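Local coordinates for protein 1-deoxy-D-xylulose 5-phosphate reductoisomerase (Zymomonas mobilis, PDB 1R0K) that catalyses the NADPH-dependent rearrangement and reduction of 1-deoxy-D-xylulose 5-phosphate to 2-C-methyl-D-erythritol 4-phosphate in isoprenoid biosynthesis, using a divalent metal ion, at residues T353-Y357 with E374-A379. Numbering follows the deposited sequence.
Sequences TLDHY and EARIQA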
# COMPACT_ATOMS: atom_id res chain seq x y z
N THR B 353 29.66 20.08 -16.18
CA THR B 353 29.73 20.95 -15.01
C THR B 353 30.05 20.12 -13.76
O THR B 353 30.89 20.52 -12.95
CB THR B 353 28.40 21.70 -14.81
OG1 THR B 353 28.05 22.38 -16.02
CG2 THR B 353 28.53 22.73 -13.69
N LEU B 354 29.41 18.97 -13.62
CA LEU B 354 29.64 18.11 -12.46
C LEU B 354 31.09 17.65 -12.38
O LEU B 354 31.61 17.41 -11.28
CB LEU B 354 28.73 16.88 -12.52
CG LEU B 354 27.27 17.08 -12.10
CD1 LEU B 354 26.48 15.83 -12.43
CD2 LEU B 354 27.20 17.39 -10.61
N ASP B 355 31.75 17.52 -13.53
CA ASP B 355 33.15 17.10 -13.53
C ASP B 355 34.11 18.26 -13.27
O ASP B 355 35.12 18.09 -12.60
CB ASP B 355 33.52 16.46 -14.87
CG ASP B 355 32.84 15.13 -15.10
OD1 ASP B 355 32.68 14.36 -14.13
OD2 ASP B 355 32.48 14.83 -16.26
N HIS B 356 33.77 19.43 -13.79
CA HIS B 356 34.63 20.61 -13.66
C HIS B 356 34.53 21.38 -12.34
O HIS B 356 35.54 21.90 -11.85
CB HIS B 356 34.35 21.56 -14.83
CG HIS B 356 35.28 22.73 -14.91
ND1 HIS B 356 35.24 23.77 -14.00
CD2 HIS B 356 36.26 23.03 -15.79
CE1 HIS B 356 36.16 24.66 -14.33
NE2 HIS B 356 36.79 24.24 -15.41
N TYR B 357 33.34 21.47 -11.77
CA TYR B 357 33.14 22.21 -10.53
C TYR B 357 32.77 21.27 -9.38
O TYR B 357 31.66 20.74 -9.33
CB TYR B 357 32.06 23.27 -10.72
CG TYR B 357 31.77 24.09 -9.48
CD1 TYR B 357 32.79 24.78 -8.82
CD2 TYR B 357 30.47 24.17 -8.97
CE1 TYR B 357 32.52 25.53 -7.68
CE2 TYR B 357 30.20 24.92 -7.83
CZ TYR B 357 31.22 25.60 -7.19
OH TYR B 357 30.94 26.35 -6.08
N GLU B 374 27.75 29.67 -8.35
CA GLU B 374 28.95 29.30 -9.07
C GLU B 374 28.67 28.23 -10.13
O GLU B 374 29.16 28.32 -11.25
CB GLU B 374 30.02 28.80 -8.09
CG GLU B 374 31.42 28.69 -8.67
CD GLU B 374 31.92 30.00 -9.26
OE1 GLU B 374 31.60 31.07 -8.71
OE2 GLU B 374 32.65 29.95 -10.27
N ALA B 375 27.90 27.21 -9.76
CA ALA B 375 27.56 26.14 -10.70
C ALA B 375 26.90 26.72 -11.94
O ALA B 375 27.19 26.31 -13.07
CB ALA B 375 26.64 25.12 -10.04
N ARG B 376 26.00 27.68 -11.74
CA ARG B 376 25.30 28.35 -12.83
C ARG B 376 26.27 29.06 -13.76
O ARG B 376 26.15 29.00 -14.99
CB ARG B 376 24.30 29.37 -12.28
CG ARG B 376 23.01 28.78 -11.75
CD ARG B 376 22.21 29.80 -10.94
NE ARG B 376 20.89 29.29 -10.60
CZ ARG B 376 19.84 29.32 -11.43
NH1 ARG B 376 19.97 29.84 -12.64
NH2 ARG B 376 18.68 28.81 -11.05
N ILE B 377 27.24 29.75 -13.18
CA ILE B 377 28.23 30.47 -13.97
C ILE B 377 29.13 29.50 -14.74
O ILE B 377 29.42 29.72 -15.92
CB ILE B 377 29.08 31.38 -13.07
CG1 ILE B 377 28.21 32.52 -12.54
CG2 ILE B 377 30.28 31.92 -13.84
CD1 ILE B 377 28.90 33.41 -11.54
N GLN B 378 29.56 28.43 -14.08
CA GLN B 378 30.42 27.43 -14.71
C GLN B 378 29.68 26.69 -15.84
O GLN B 378 30.26 26.42 -16.90
CB GLN B 378 30.87 26.41 -13.67
CG GLN B 378 31.69 27.02 -12.55
CD GLN B 378 33.16 27.04 -12.87
OE1 GLN B 378 33.58 27.55 -13.92
NE2 GLN B 378 33.97 26.47 -11.97
N ALA B 379 28.42 26.36 -15.61
CA ALA B 379 27.62 25.68 -16.61
C ALA B 379 27.47 26.56 -17.84
O ALA B 379 27.64 26.10 -18.97
CB ALA B 379 26.24 25.33 -16.03
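The ring of Tyr357 packs obliquely against Glu374, Ala375 and Gln378 of helix 365-385, in a helix-helix contact of the C-terminal four-helix bundle of DXP reductoisomerase. It joins the end of helix 345-356 to the middle of the last helix, 365-385. Tyr357 is the first residue past the former helix to leave helical angles (phi/psi -113/109°), although its N still donates a hydrogen bond to Thr353 O at 2.9 Å. With chi1 in the t rotamer (179°), the ring reaches the neighbouring helix: Tyr357 CD2 lies 4.1 Å from Ala375 CB, Tyr357 CD1 3.8 Å from Gln378 NE2, and Tyr357 OH 3.3 Å from Glu374 CB.

One turn back, Thr353 and Ala379 form the closest CA pair of the two segments, at 5.4 Å, against 6.8 Å between the CA atoms of Tyr357 and Ala375. The small alanine makes room for this: Thr353 OG1 sits 3.4 Å from Ala379 CA and 3.5 Å from Ala379 CB, both van der Waals contacts, while Thr353 CG2 is 3.9 Å from Ala375 O. The hydroxyl of Thr353 is hydrogen-bonded to Ile349 O within its own helix.

Helix 321-337 packs against both segments along the groove between their helices, its Val324 touching Tyr357, Ala327 touching Ala375 and Ala328 touching Thr353.

No hydrogen bond crosses between the segments; the contacts that bury 322 Å² are van der Waals ones. At the more exposed margin, Gln378 NE2 lies near the plane of the His356 imidazole, at its edge, 3.6 Å from His356 ND1, a nitrogen that has no hydrogen-bond partner in the model.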